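Reticulocyte binding protein (Streptococcus agalactiae COH1, PDB 3FAW) is a cell-wall-anchored streptococcal pullulanase that probably hydrolyses the alpha-1,6 branch linkages of pullulan and related alpha-glucans. Local coordinates at residues G133-V138 with S434-V439; D218-S223 with L438-K443. One frame throughout, in Å; residues are numbered along the deposited sequence.

Contact 1: residues G133-V138 with S434-V439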
loop_
_atom_site.group_PDB
_atom_site.type_symbol
_atom_site.label_atom_id
_atom_site.label_comp_id
_atom_site.label_asym_id
_atom_site.label_seq_id
_atom_site.Cartn_x
_atom_site.Cartn_y
_atom_site.Cartn_z
ATOM N N GLY A 133 5.025 -16.266 -22.048
ATOM C CA GLY A 133 4.330 -17.514 -21.718
ATOM C C GLY A 133 4.056 -17.678 -20.232
ATOM O O GLY A 133 4.346 -16.791 -19.437
ATOM N N ASN A 134 3.499 -18.826 -19.857
ATOM C CA ASN A 134 3.165 -19.097 -18.463
ATOM C C ASN A 134 4.413 -19.280 -17.601
ATOM O O ASN A 134 5.380 -19.916 -18.016
ATOM C CB ASN A 134 2.269 -20.338 -18.350
ATOM C CG ASN A 134 1.696 -20.525 -16.954
ATOM O OD1 ASN A 134 1.851 -21.584 -16.344
ATOM N ND2 ASN A 134 1.033 -19.494 -16.440
ATOM N N LEU A 135 4.380 -18.702 -16.404
ATOM C CA LEU A 135 5.437 -18.887 -15.416
ATOM C C LEU A 135 4.847 -19.440 -14.123
ATOM O O LEU A 135 3.702 -19.144 -13.771
ATOM C CB LEU A 135 6.171 -17.571 -15.164
ATOM C CG LEU A 135 6.984 -17.077 -16.364
ATOM C CD1 LEU A 135 7.401 -15.618 -16.194
ATOM C CD2 LEU A 135 8.195 -17.980 -16.593
ATOM N N GLY A 136 5.637 -20.250 -13.425
ATOM C CA GLY A 136 5.200 -20.895 -12.184
ATOM C C GLY A 136 4.912 -22.370 -12.393
ATOM O O GLY A 136 5.233 -22.936 -13.449
ATOM N N ALA A 137 4.303 -22.986 -11.381
ATOM C CA ALA A 137 4.066 -24.430 -11.354
ATOM C C ALA A 137 2.567 -24.713 -11.328
ATOM O O ALA A 137 1.862 -24.262 -10.420
ATOM C CB ALA A 137 4.736 -25.048 -10.133
ATOM N N VAL A 138 2.097 -25.468 -12.323
ATOM C CA VAL A 138 0.671 -25.759 -12.497
ATOM C C VAL A 138 0.360 -27.250 -12.299
ATOM O O VAL A 138 0.852 -28.090 -13.048
ATOM C CB VAL A 138 0.193 -25.327 -13.906
ATOM C CG1 VAL A 138 -1.304 -25.539 -14.054
ATOM C CG2 VAL A 138 0.553 -23.867 -14.172
ATOM N N SER A 434 10.153 -7.832 -14.679
ATOM C CA SER A 434 9.805 -7.193 -13.406
ATOM C C SER A 434 8.418 -6.554 -13.504
ATOM O O SER A 434 7.626 -6.620 -12.561
ATOM C CB SER A 434 10.831 -6.125 -13.034
ATOM O OG SER A 434 12.110 -6.694 -12.806
ATOM N N ARG A 435 8.134 -5.921 -14.641
ATOM C CA ARG A 435 6.794 -5.411 -14.915
ATOM C C ARG A 435 5.771 -6.552 -14.946
ATOM O O ARG A 435 4.668 -6.404 -14.428
ATOM C CB ARG A 435 6.758 -4.628 -16.228
ATOM C CG ARG A 435 5.427 -3.931 -16.482
ATOM C CD ARG A 435 5.497 -3.050 -17.714
ATOM N NE ARG A 435 6.274 -1.835 -17.481
ATOM C CZ ARG A 435 6.499 -0.900 -18.401
ATOM N NH1 ARG A 435 6.015 -1.026 -19.633
ATOM N NH2 ARG A 435 7.217 0.170 -18.087
ATOM N N ARG A 436 6.145 -7.686 -15.537
ATOM C CA ARG A 436 5.283 -8.876 -15.535
ATOM C C ARG A 436 4.904 -9.337 -14.126
ATOM O O ARG A 436 3.744 -9.676 -13.871
ATOM C CB ARG A 436 5.941 -10.043 -16.282
ATOM C CG ARG A 436 5.707 -10.046 -17.788
ATOM C CD ARG A 436 5.890 -11.444 -18.364
ATOM N NE ARG A 436 4.870 -12.372 -17.868
ATOM C CZ ARG A 436 4.853 -13.683 -18.102
ATOM N NH1 ARG A 436 5.799 -14.256 -18.833
ATOM N NH2 ARG A 436 3.872 -14.428 -17.607
ATOM N N VAL A 437 5.876 -9.345 -13.214
ATOM C CA VAL A 437 5.628 -9.762 -11.832
ATOM C C VAL A 437 4.525 -8.918 -11.183
ATOM O O VAL A 437 3.612 -9.455 -10.560
ATOM C CB VAL A 437 6.907 -9.676 -10.964
ATOM C CG1 VAL A 437 6.562 -9.840 -9.487
ATOM C CG2 VAL A 437 7.926 -10.720 -11.407
ATOM N N LEU A 438 4.621 -7.601 -11.347
ATOM C CA LEU A 438 3.624 -6.669 -10.817
ATOM C C LEU A 438 2.258 -6.874 -11.474
ATOM O O LEU A 438 1.254 -7.076 -10.787
ATOM C CB LEU A 438 4.094 -5.220 -11.014
ATOM C CG LEU A 438 3.212 -4.092 -10.461
ATOM C CD1 LEU A 438 4.039 -2.837 -10.191
ATOM C CD2 LEU A 438 2.049 -3.766 -11.406
ATOM N N VAL A 439 2.236 -6.832 -12.803
ATOM C CA VAL A 439 0.991 -6.919 -13.574
ATOM C C VAL A 439 0.332 -8.303 -13.479
ATOM O O VAL A 439 -0.888 -8.397 -13.317
ATOM C CB VAL A 439 1.220 -6.513 -15.056
ATOM C CG1 VAL A 439 -0.040 -6.706 -15.883
ATOM C CG2 VAL A 439 1.683 -5.064 -15.139
#
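The guanidinium group of Arg436 reaches from the helix to the backbone carbonyl of Gly133 and holds it with both terminal nitrogens. Arg436 NH1 and Arg436 NH2 each lie 3.0 Å from Gly133 O, a bifurcated, end-on grip on a single acceptor. Neither bond is straight: the N-H...O angles are 138° and 139°, as expected when two donors of one group converge on one atom. NH1 lies in the carbonyl plane and NH2 is tilted from it, while the oxygen lies at the edge of the guanidinium group, tilted slightly out of its plane. Over one face of the same group comes a methyl of Leu135, whose CD1 is 3.4 Å from Arg436 NH1 and 3.7 Å from Arg436 CZ. Apolar cover on the face and a carbonyl at the edge together probably limit how the flat group can rotate.

The contact joins two domains: Gly133 and Leu135 lead into strand 136-139 of the CBM48-type beta domain, and Arg436 belongs to helix 432-449 of the catalytic TIM barrel, which follows strand 385-390 and precedes strand 453-456 in the chain. The nearest CA atoms, those of Leu135 and Val437, are still 9.8 Å apart, and the long arginine side chain bridges that gap, its chain bent at chi3 (66°).

The same guanidinium has direct partners beyond these segments: Asp440, one helical turn along, forms a salt bridge with Arg436 NE, and Tyr131 O accepts from NH1. Further out, Leu135 packs against Trp151 of strand 146-151, and Gly136 pairs through its backbone with Ser149.

Contact 2: residues D218-S223 with L438-K443; sequences DPYAKS and LVDSIK
Tyr220 and Asp440 account for all the surface buried here, 40 and 41 Å² respectively, and meet through one short hydrogen bond. Tyr220 OH donates to Asp440 OD2 at 2.6 Å, and the oxygen accepts through its anti lone pair, away from the other oxygen. Asp440 OD2 lies in the plane of the ring, at its edge, and is 3.5 Å from Tyr220 CE2; the ring and carboxylate planes are 56° apart. With CG anti to its carbonyl carbon (chi1 -80°), the tyrosine carries its hydroxyl across to the helix although the nearest CA atoms, of Tyr220 and Ser441, stand 8.2 Å apart.

Tyr220 lies in the loop between strands 212-216 and 241-242 of the CBM48-type domain, and Asp440 on helix 432-449 of the TIM barrel, so the bond crosses the interface between these domains. A type I turn from Asp218 to Ala221 presents the ring. Within it Asp218 OD1 accepts from Tyr220 N at 3.1 Å, forming an Asx turn, and just after the turn Lys222 NZ donates to Tyr220 O at 2.6 Å. Asp440 OD2 also takes part in a salt bridge with Arg436, whose positive charge probably stabilises the carboxylate, while Phe352 meets the Tyr220 ring with planes about 30° apart.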
loop_
_atom_site.group_PDB
_atom_site.type_symbol
_atom_site.label_atom_id
_atom_site.label_comp_id
_atom_site.label_asym_id
_atom_site.label_seq_id
_atom_site.Cartn_x
_atom_site.Cartn_y
_atom_site.Cartn_z
ATOM N N ASP A 218 10.517 -19.606 -6.085
ATOM C CA ASP A 218 9.726 -19.330 -7.284
ATOM C C ASP A 218 8.921 -18.037 -7.086
ATOM O O ASP A 218 8.041 -17.984 -6.224
ATOM C CB ASP A 218 8.790 -20.513 -7.563
ATOM C CG ASP A 218 8.076 -20.410 -8.900
ATOM O OD1 ASP A 218 8.227 -19.390 -9.609
ATOM O OD2 ASP A 218 7.351 -21.367 -9.248
ATOM N N PRO A 219 9.232 -16.981 -7.866
ATOM C CA PRO A 219 8.477 -15.735 -7.701
ATOM C C PRO A 219 6.987 -15.842 -8.045
ATOM O O PRO A 219 6.201 -15.048 -7.548
ATOM C CB PRO A 219 9.194 -14.740 -8.632
ATOM C CG PRO A 219 10.029 -15.541 -9.528
ATOM C CD PRO A 219 10.286 -16.868 -8.890
ATOM N N TYR A 220 6.617 -16.822 -8.871
ATOM C CA TYR A 220 5.224 -17.066 -9.257
ATOM C C TYR A 220 4.544 -18.143 -8.407
ATOM O O TYR A 220 3.495 -18.659 -8.786
ATOM C CB TYR A 220 5.151 -17.441 -10.745
ATOM C CG TYR A 220 5.211 -16.243 -11.652
ATOM C CD1 TYR A 220 6.396 -15.528 -11.801
ATOM C CD2 TYR A 220 4.086 -15.805 -12.346
ATOM C CE1 TYR A 220 6.464 -14.419 -12.618
ATOM C CE2 TYR A 220 4.144 -14.690 -13.171
ATOM C CZ TYR A 220 5.342 -14.003 -13.300
ATOM O OH TYR A 220 5.436 -12.901 -14.109
ATOM N N ALA A 221 5.136 -18.467 -7.260
ATOM C CA ALA A 221 4.555 -19.415 -6.306
ATOM C C ALA A 221 3.183 -18.950 -5.800
ATOM O O ALA A 221 3.033 -17.807 -5.359
ATOM C CB ALA A 221 5.511 -19.625 -5.121
ATOM N N LYS A 222 2.196 -19.843 -5.867
ATOM C CA LYS A 222 0.820 -19.533 -5.474
ATOM C C LYS A 222 0.540 -19.833 -4.002
ATOM O O LYS A 222 -0.471 -19.389 -3.458
ATOM C CB LYS A 222 -0.172 -20.298 -6.360
ATOM C CG LYS A 222 -0.012 -20.048 -7.868
ATOM C CD LYS A 222 -0.157 -18.570 -8.237
ATOM C CE LYS A 222 -0.001 -18.345 -9.732
ATOM N NZ LYS A 222 1.369 -18.690 -10.213
ATOM N N SER A 223 1.417 -20.609 -3.370
ATOM C CA SER A 223 1.397 -20.785 -1.915
ATOM C C SER A 223 2.775 -21.230 -1.421
ATOM O O SER A 223 3.704 -21.401 -2.219
ATOM C CB SER A 223 0.310 -21.780 -1.479
ATOM O OG SER A 223 0.048 -21.674 -0.081
ATOM N N LEU A 438 4.621 -7.601 -11.347
ATOM C CA LEU A 438 3.624 -6.669 -10.817
ATOM C C LEU A 438 2.258 -6.874 -11.474
ATOM O O LEU A 438 1.254 -7.076 -10.787
ATOM C CB LEU A 438 4.094 -5.220 -11.014
ATOM C CG LEU A 438 3.212 -4.092 -10.461
ATOM C CD1 LEU A 438 4.039 -2.837 -10.191
ATOM C CD2 LEU A 438 2.049 -3.766 -11.406
ATOM N N VAL A 439 2.236 -6.832 -12.803
ATOM C CA VAL A 439 0.991 -6.919 -13.574
ATOM C C VAL A 439 0.332 -8.303 -13.479
ATOM O O VAL A 439 -0.888 -8.397 -13.317
ATOM C CB VAL A 439 1.220 -6.513 -15.056
ATOM C CG1 VAL A 439 -0.040 -6.706 -15.883
ATOM C CG2 VAL A 439 1.683 -5.064 -15.139
ATOM N N ASP A 440 1.127 -9.369 -13.569
ATOM C CA ASP A 440 0.591 -10.733 -13.457
ATOM C C ASP A 440 0.002 -11.019 -12.075
ATOM O O ASP A 440 -1.011 -11.707 -11.972
ATOM C CB ASP A 440 1.655 -11.795 -13.766
ATOM C CG ASP A 440 2.159 -11.739 -15.199
ATOM O OD1 ASP A 440 1.442 -11.244 -16.099
ATOM O OD2 ASP A 440 3.295 -12.201 -15.417
ATOM N N SER A 441 0.641 -10.512 -11.020
ATOM C CA SER A 441 0.119 -10.684 -9.660
ATOM C C SER A 441 -1.181 -9.901 -9.456
ATOM O O SER A 441 -2.116 -10.400 -8.834
ATOM C CB SER A 441 1.160 -10.297 -8.603
ATOM O OG SER A 441 1.809 -9.084 -8.931
ATOM N N ILE A 442 -1.245 -8.688 -10.000
ATOM C CA ILE A 442 -2.477 -7.900 -9.954
ATOM C C ILE A 442 -3.610 -8.620 -10.697
ATOM O O ILE A 442 -4.743 -8.656 -10.219
ATOM C CB ILE A 442 -2.271 -6.475 -10.529
ATOM C CG1 ILE A 442 -1.403 -5.629 -9.584
ATOM C CG2 ILE A 442 -3.617 -5.786 -10.768
ATOM C CD1 ILE A 442 -2.113 -5.145 -8.321
ATOM N N LYS A 443 -3.303 -9.208 -11.851
ATOM C CA LYS A 443 -4.296 -9.972 -12.618
ATOM C C LYS A 443 -4.731 -11.246 -11.895
ATOM O O LYS A 443 -5.913 -11.604 -11.906
ATOM C CB LYS A 443 -3.743 -10.351 -13.995
ATOM C CG LYS A 443 -3.652 -9.202 -14.987
ATOM C CD LYS A 443 -2.819 -9.591 -16.199
ATOM C CE LYS A 443 -3.535 -10.596 -17.091
ATOM N NZ LYS A 443 -2.604 -11.215 -18.069
#

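How the contacts relate
Contacts 1 and 2 are neighbouring parts of one interdomain interface, their centres 6 Å apart, and both set the CBM48-type domain against helix 432-449 of the TIM barrel. Each is partly buried: on the CBM48-type side Leu135 and Tyr220 are buried but Gly133 is partly exposed, as are Arg436 and Asp440 on the helix. The chemistry differs. In contact 1 a cationic side chain donates to a backbone carbonyl and takes apolar cover; contact 2 has a neutral phenol donating to an anion. Arg436 and Asp440, paired within the helix, couple the two. Tyr220 of contact 2 also packs against both segments of contact 1, its CD2 being 3.7 Å from Leu135 O and its OH 3.6 Å from Arg436 C.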